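Long-range contacts in DynE8 (Micromonospora chersina, PDB 4AMM), which builds the polyketide precursor of dynemicin as an iterative enediyne polyketide synthase, its acyltransferase domain probably loading malonyl units onto the carrier protein: residues D2-V7 / T395-G400; A139-T144 / A272-F277; A186-A191 / L296-P301. All blocks are in the same frame, centred on the assembly; numbering follows the deposited sequence.

Contact 1 of 3, residues D2-V7 / T395-G400; sequences DHELVV and TPFFAG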
# COMPACT_ATOMS: atom_id res chain seq x y z
N ASP A 2 17.14 8.01 -9.60
CA ASP A 2 16.48 8.31 -10.89
C ASP A 2 15.31 9.30 -10.81
O ASP A 2 14.89 9.87 -11.81
CB ASP A 2 16.05 7.02 -11.62
CG ASP A 2 15.06 6.13 -10.80
OD1 ASP A 2 14.83 6.39 -9.59
OD2 ASP A 2 14.53 5.15 -11.39
N HIS A 3 14.79 9.54 -9.61
CA HIS A 3 13.85 10.62 -9.43
C HIS A 3 14.43 11.46 -8.31
O HIS A 3 15.06 10.93 -7.35
CB HIS A 3 12.44 10.17 -8.99
CG HIS A 3 11.62 9.57 -10.09
ND1 HIS A 3 11.96 8.37 -10.67
CD2 HIS A 3 10.52 10.01 -10.72
CE1 HIS A 3 11.10 8.10 -11.63
NE2 HIS A 3 10.20 9.07 -11.67
N GLU A 4 14.25 12.74 -8.47
CA GLU A 4 14.64 13.71 -7.47
C GLU A 4 13.38 14.17 -6.76
O GLU A 4 12.28 14.22 -7.34
CB GLU A 4 15.36 14.87 -8.14
CG GLU A 4 15.99 15.77 -7.09
CD GLU A 4 16.95 14.92 -6.20
OE1 GLU A 4 18.10 14.63 -6.61
OE2 GLU A 4 16.48 14.46 -5.12
N LEU A 5 13.52 14.60 -5.49
CA LEU A 5 12.43 15.15 -4.71
C LEU A 5 12.60 16.62 -4.55
O LEU A 5 13.64 17.06 -4.00
CB LEU A 5 12.49 14.50 -3.31
CG LEU A 5 11.52 15.10 -2.27
CD1 LEU A 5 10.04 14.94 -2.70
CD2 LEU A 5 11.79 14.35 -0.93
N VAL A 6 11.62 17.42 -4.98
CA VAL A 6 11.72 18.85 -4.91
C VAL A 6 10.59 19.37 -4.06
O VAL A 6 9.40 19.14 -4.35
CB VAL A 6 11.58 19.50 -6.31
CG1 VAL A 6 11.70 20.96 -6.16
CG2 VAL A 6 12.67 18.92 -7.18
N VAL A 7 10.96 19.94 -2.88
CA VAL A 7 9.96 20.48 -1.99
C VAL A 7 10.14 21.97 -1.81
O VAL A 7 11.29 22.45 -1.88
CB VAL A 7 9.97 19.80 -0.60
CG1 VAL A 7 9.85 18.27 -0.69
CG2 VAL A 7 11.25 20.18 0.27
N THR A 395 14.91 16.54 4.18
CA THR A 395 16.38 16.37 4.06
C THR A 395 16.88 14.89 4.09
O THR A 395 17.91 14.68 3.45
CB THR A 395 17.23 17.25 5.01
OG1 THR A 395 16.95 16.83 6.35
CG2 THR A 395 16.94 18.72 4.81
N PRO A 396 16.20 13.95 4.80
CA PRO A 396 16.71 12.56 4.76
C PRO A 396 16.81 12.04 3.31
O PRO A 396 17.65 11.14 3.09
CB PRO A 396 15.67 11.80 5.57
CG PRO A 396 15.18 12.77 6.55
CD PRO A 396 15.08 14.09 5.75
N PHE A 397 16.04 12.54 2.37
CA PHE A 397 16.15 12.02 1.02
C PHE A 397 17.48 12.37 0.40
O PHE A 397 17.85 11.75 -0.60
CB PHE A 397 14.97 12.60 0.19
CG PHE A 397 14.84 11.98 -1.18
CD1 PHE A 397 14.13 10.80 -1.33
CD2 PHE A 397 15.39 12.58 -2.28
CE1 PHE A 397 14.06 10.14 -2.63
CE2 PHE A 397 15.27 11.94 -3.62
CZ PHE A 397 14.65 10.76 -3.73
N PHE A 398 18.22 13.34 0.93
CA PHE A 398 19.47 13.83 0.34
C PHE A 398 20.72 13.31 1.04
O PHE A 398 21.81 13.58 0.56
CB PHE A 398 19.44 15.39 0.29
CG PHE A 398 18.37 15.88 -0.62
CD1 PHE A 398 18.65 15.95 -2.00
CD2 PHE A 398 17.08 16.12 -0.15
CE1 PHE A 398 17.68 16.25 -2.88
CE2 PHE A 398 16.05 16.48 -1.07
CZ PHE A 398 16.37 16.54 -2.45
N ALA A 399 20.50 12.56 2.10
CA ALA A 399 21.60 12.04 2.95
C ALA A 399 22.16 10.75 2.41
O ALA A 399 21.43 9.84 2.03
CB ALA A 399 21.08 11.81 4.35
N GLY A 400 23.48 10.66 2.41
CA GLY A 400 24.13 9.35 2.29
C GLY A 400 24.09 8.75 0.91
O GLY A 400 24.14 7.51 0.79
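The rings of Phe397 and Phe398 meet Glu4 and Leu5 of the N-terminal edge strand. The arrangement fits the linker architecture of polyketide synthases, in which the peptide following the acyltransferase turns back over the linker that precedes it: strand 4-10 ends a four-stranded antiparallel sheet, and 395-400 belongs to the tail after helix 376-387. Apolar contact centres on Leu5. Its CB lies over one face of the Phe397 ring, 3.9 Å from the ring centroid and 24° off the normal, a CH-pi contact displaced toward the rim. The CD2 branch of Leu5 continues this packing to Phe397 CB at 3.8 Å, while Thr382 and Ala383 of helix 376-387 also touch the leucine.

Polar contacts centre on Glu4. The chain bends at chi2 (57°), which turns CD back toward the rings; OE2 then lies near both. Glu4 OE2 stands 3.2 Å from Phe397 CE2 at that ring's edge, the carboxylate and ring planes being 88° apart; it also approaches Phe398 CE1 obliquely, at 3.1 Å. The same oxygen accepts a hydrogen bond from Leu5 N (3.0 Å) and forms a salt bridge with Arg401, whose NH2 also bonds to Phe397 O; Thr36 holds OE1. An alanine at Glu4 would probably leave Arg401 without its counter-charge and Leu5 N without this acceptor, setting the end of the tail freer to move.

Backbone carbonyls meet the ring rims. Leu5 O lies in the plane of the Phe398 ring, 3.2 Å from CZ, and Ala39, Ala40 and Ala43 of helix 32-45 also touch that phenyl group. His3 O, buried here without a hydrogen-bonding partner, lies at the edge of the other ring, 3.6 Å from Phe397 CZ.

Contact 2 of 3, residues A139-T144 / A272-F277; sequences AEPVDT and AVSHAF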
# COMPACT_ATOMS: atom_id res chain seq x y z
N ALA A 139 2.23 -18.10 -15.23
CA ALA A 139 3.01 -17.47 -14.16
C ALA A 139 3.25 -18.52 -13.05
O ALA A 139 2.43 -19.44 -12.84
CB ALA A 139 2.31 -16.23 -13.60
N GLU A 140 4.39 -18.38 -12.37
CA GLU A 140 4.68 -19.24 -11.24
C GLU A 140 4.04 -18.62 -10.04
O GLU A 140 4.07 -17.39 -9.91
CB GLU A 140 6.19 -19.38 -10.98
CG GLU A 140 6.79 -20.65 -11.56
CD GLU A 140 8.11 -21.01 -10.91
OE1 GLU A 140 8.20 -20.95 -9.65
OE2 GLU A 140 9.06 -21.36 -11.65
N PRO A 141 3.45 -19.44 -9.16
CA PRO A 141 2.97 -18.86 -7.89
C PRO A 141 4.10 -18.20 -7.11
O PRO A 141 5.28 -18.55 -7.29
CB PRO A 141 2.49 -20.09 -7.11
CG PRO A 141 2.17 -21.10 -8.09
CD PRO A 141 3.24 -20.90 -9.18
N VAL A 142 3.75 -17.27 -6.20
CA VAL A 142 4.73 -16.76 -5.22
C VAL A 142 5.24 -17.98 -4.33
O VAL A 142 4.43 -18.81 -3.95
CB VAL A 142 4.02 -15.67 -4.36
CG1 VAL A 142 4.99 -15.18 -3.30
CG2 VAL A 142 3.54 -14.45 -5.26
N ASP A 143 6.54 -18.10 -4.04
CA ASP A 143 6.98 -19.16 -3.05
C ASP A 143 6.80 -18.52 -1.66
O ASP A 143 7.64 -17.70 -1.20
CB ASP A 143 8.45 -19.54 -3.22
CG ASP A 143 8.97 -20.48 -2.12
OD1 ASP A 143 8.35 -20.65 -1.05
OD2 ASP A 143 10.04 -21.09 -2.34
N THR A 144 5.68 -18.87 -1.03
CA THR A 144 5.21 -18.09 0.11
C THR A 144 6.18 -18.17 1.30
O THR A 144 6.29 -17.22 2.10
CB THR A 144 3.73 -18.46 0.46
OG1 THR A 144 3.12 -17.36 1.18
CG2 THR A 144 3.61 -19.63 1.36
N ALA A 272 -2.44 -17.24 -10.18
CA ALA A 272 -1.28 -18.16 -10.05
C ALA A 272 -0.95 -18.34 -8.61
O ALA A 272 -0.06 -17.68 -8.04
CB ALA A 272 -0.06 -17.59 -10.82
N VAL A 273 -1.65 -19.28 -8.03
CA VAL A 273 -1.42 -19.75 -6.66
C VAL A 273 -1.87 -21.17 -6.62
O VAL A 273 -2.86 -21.57 -7.23
CB VAL A 273 -2.21 -18.80 -5.69
CG1 VAL A 273 -3.68 -18.76 -6.00
CG2 VAL A 273 -1.94 -19.01 -4.27
N SER A 274 -1.18 -21.92 -5.74
CA SER A 274 -1.47 -23.35 -5.56
C SER A 274 -2.12 -23.62 -4.26
O SER A 274 -2.15 -24.76 -3.79
CB SER A 274 -0.10 -24.14 -5.55
OG SER A 274 0.54 -23.96 -6.81
N HIS A 275 -2.66 -22.56 -3.59
CA HIS A 275 -3.37 -22.68 -2.30
C HIS A 275 -4.59 -21.85 -2.32
O HIS A 275 -4.54 -20.72 -2.85
CB HIS A 275 -2.51 -22.16 -1.19
CG HIS A 275 -1.25 -22.90 -0.94
ND1 HIS A 275 -0.14 -22.73 -1.74
CD2 HIS A 275 -0.90 -23.75 0.06
CE1 HIS A 275 0.87 -23.45 -1.23
NE2 HIS A 275 0.41 -24.13 -0.19
N ALA A 276 -5.64 -22.36 -1.73
CA ALA A 276 -6.85 -21.58 -1.44
C ALA A 276 -6.60 -20.77 -0.18
O ALA A 276 -7.15 -21.10 0.90
CB ALA A 276 -8.05 -22.54 -1.29
N PHE A 277 -5.76 -19.71 -0.29
CA PHE A 277 -5.53 -18.88 0.89
C PHE A 277 -6.85 -18.24 1.25
O PHE A 277 -7.77 -18.05 0.46
CB PHE A 277 -4.52 -17.79 0.47
CG PHE A 277 -3.13 -18.30 0.21
CD1 PHE A 277 -2.45 -19.15 1.12
CD2 PHE A 277 -2.46 -17.86 -0.89
CE1 PHE A 277 -1.13 -19.58 0.81
CE2 PHE A 277 -1.11 -18.29 -1.15
CZ PHE A 277 -0.49 -19.11 -0.30
O HOH W 1 0.92 -16.98 -5.66
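At the seam between the two subdomains of the acyltransferase, the hydrolase-like one carrying helix 144-165 and the smaller ferredoxin-like one ending in strand 268-270, Pro141 rests on Ala272 and Ser274. Pro141 CA makes a CA-H...O contact of 3.3 Å with Ala272 O, the angle at the hydrogen being 141°. Further round the ring, Pro141 CG meets Ser274 OG at 3.5 Å. The methyl groups of Ala139 and Ala272 touch beside it, CB to CB at 3.9 Å.

Val142 N and Ala272 O are bridged by a water, which accepts from Val142 N at 2.9 Å and donates to Ala272 O at 2.7 Å. Beyond it, His275, Ala276 and Phe277 open the HAFH signature, which in related polyketide synthases accompanies malonyl specificity; Phe277 lies near, without touching, a probable nucleophile elbow (Ser176).

An inverse gamma turn centred on Ala276 brings the chain round, and His275 CB lies over one face of the Phe277 ring, toward its rim. Met205, Met215 and Met282 also touch this ring. Thr144 OG1 approaches it obliquely, 4.3 Å from Phe277 CZ, and is hydrogen-bonded to Gln106 and Gln148.

Contact 3 of 3, residues A186-A191 / L296-P301; sequences AGALDA and LPWRRP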
# COMPACT_ATOMS: atom_id res chain seq x y z
N ALA A 186 2.33 -0.11 14.92
CA ALA A 186 1.45 0.33 16.01
C ALA A 186 2.08 -0.03 17.37
O ALA A 186 1.46 0.31 18.41
CB ALA A 186 0.03 -0.23 15.86
N GLY A 187 3.24 -0.64 17.39
CA GLY A 187 3.90 -0.98 18.71
C GLY A 187 3.45 -2.26 19.36
O GLY A 187 3.85 -2.54 20.52
N ALA A 188 2.69 -3.15 18.68
CA ALA A 188 2.25 -4.40 19.31
C ALA A 188 3.36 -5.47 19.41
O ALA A 188 3.31 -6.40 20.26
CB ALA A 188 1.02 -4.92 18.57
N LEU A 189 4.34 -5.41 18.50
CA LEU A 189 5.42 -6.33 18.41
C LEU A 189 6.65 -5.66 17.78
O LEU A 189 6.52 -4.91 16.80
CB LEU A 189 4.98 -7.50 17.51
CG LEU A 189 5.78 -8.76 17.69
CD1 LEU A 189 5.66 -9.34 19.13
CD2 LEU A 189 5.31 -9.82 16.71
N ASP A 190 7.84 -5.96 18.27
CA ASP A 190 9.00 -5.36 17.73
C ASP A 190 9.40 -5.90 16.37
O ASP A 190 8.87 -6.99 15.90
CB ASP A 190 10.20 -5.33 18.74
CG ASP A 190 10.94 -6.67 18.86
OD1 ASP A 190 10.68 -7.64 18.09
OD2 ASP A 190 11.86 -6.76 19.74
N ALA A 191 10.29 -5.22 15.68
CA ALA A 191 10.66 -5.64 14.33
C ALA A 191 11.24 -7.04 14.28
O ALA A 191 10.95 -7.78 13.33
CB ALA A 191 11.65 -4.62 13.68
N LEU A 296 5.06 -15.19 21.74
CA LEU A 296 5.66 -13.84 21.59
C LEU A 296 5.12 -12.87 22.59
O LEU A 296 3.96 -12.94 23.00
CB LEU A 296 5.37 -13.25 20.15
CG LEU A 296 5.93 -14.18 19.10
CD1 LEU A 296 5.40 -13.73 17.75
CD2 LEU A 296 7.39 -14.25 19.12
N PRO A 297 5.93 -11.87 22.93
CA PRO A 297 5.56 -10.89 23.97
C PRO A 297 4.69 -9.73 23.40
O PRO A 297 5.09 -8.55 23.42
CB PRO A 297 6.94 -10.38 24.43
CG PRO A 297 7.75 -10.34 23.13
CD PRO A 297 7.28 -11.63 22.38
N TRP A 298 3.50 -10.07 22.97
CA TRP A 298 2.56 -9.06 22.43
C TRP A 298 2.22 -7.91 23.33
O TRP A 298 2.02 -8.15 24.57
CB TRP A 298 1.20 -9.73 22.06
CG TRP A 298 1.35 -10.74 20.94
CD1 TRP A 298 1.49 -12.10 21.06
CD2 TRP A 298 1.37 -10.45 19.54
NE1 TRP A 298 1.63 -12.69 19.83
CE2 TRP A 298 1.57 -11.69 18.88
CE3 TRP A 298 1.31 -9.27 18.80
CZ2 TRP A 298 1.63 -11.79 17.49
CZ3 TRP A 298 1.41 -9.36 17.41
CH2 TRP A 298 1.55 -10.60 16.76
N ARG A 299 2.18 -6.69 22.80
CA ARG A 299 1.66 -5.53 23.54
C ARG A 299 0.43 -4.97 22.86
O ARG A 299 0.22 -5.19 21.66
CB ARG A 299 2.76 -4.44 23.62
CG ARG A 299 4.13 -4.96 24.11
CD ARG A 299 5.08 -3.88 24.61
NE ARG A 299 6.38 -4.48 24.98
CZ ARG A 299 7.46 -3.81 25.39
NH1 ARG A 299 7.43 -2.48 25.53
NH2 ARG A 299 8.58 -4.46 25.70
N ARG A 300 -0.36 -4.22 23.60
CA ARG A 300 -1.47 -3.52 23.06
C ARG A 300 -0.99 -2.52 21.99
O ARG A 300 -0.02 -1.82 22.24
CB ARG A 300 -2.14 -2.73 24.19
CG ARG A 300 -3.48 -2.17 23.79
CD ARG A 300 -4.32 -1.72 25.01
NE ARG A 300 -5.74 -1.52 24.69
CZ ARG A 300 -6.25 -0.40 24.15
NH1 ARG A 300 -5.44 0.62 23.86
NH2 ARG A 300 -7.56 -0.31 23.91
N PRO A 301 -1.65 -2.48 20.81
CA PRO A 301 -1.28 -1.43 19.84
C PRO A 301 -1.50 -0.05 20.38
O PRO A 301 -2.53 0.18 21.07
CB PRO A 301 -2.25 -1.66 18.68
CG PRO A 301 -2.61 -3.08 18.73
CD PRO A 301 -2.63 -3.43 20.24
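Leu189 lays its CD2 methyl over one face of the Trp298 indole, 4.2 Å from the centroid of the six-membered ring and 24° off its normal, so this is a CH-pi contact, offset toward the rim at CH2. With CG anti to the backbone N (chi1 -160°), the leucine reaches across to the other loop. There it crosses Leu296 at about a right angle, its CD2 being 4.0 Å from Leu296 CD1. The indole has partners outside the two loops too: NE1 bonds to Ala293 O, and Val320 and Leu323 of helix 319-328 touch the side chain.

Next to the indole the two chains run nearly antiparallel, and a single backbone hydrogen bond joins them, Arg299 N to Ala188 O at 2.8 Å and almost straight (172°). Ala188 CB touches Pro301 CG at 4.1 Å. Further along the paired chains than the bond, Ala186 CB meets Pro301 CB at 3.9 Å. Both contacts are apolar.

Gly187, with positive phi, ends helix 178-185 in a Schellman motif, and Asp190 N-caps helix 191-206: a tight helix-to-helix connection, here packed on the loop leading to strand 305-306 of the acyltransferase's parallel sheet.

In the fold
All three contacts are partly buried and lie about 20 Å from the centre of the chain, so none belongs to its innermost core. Contact 1 joins the two chain ends, with contacts 2 and 3 nested inside the loop it closes; its chemistry is two aromatic rings against a buried carboxylate that is also salt-bridged to Arg401. Contacts 2 and 3 cross along the sequence and share helices at their borders: 191-206 follows the first loop of contact 3 and touches contact 2, while 283-294 separates their second loops. Their centres are 29 Å apart. Contact 2 relies on a bridging water and small groups in the loop that opens the signature, whereas contact 3 combines a direct backbone bond with leucine-indole packing.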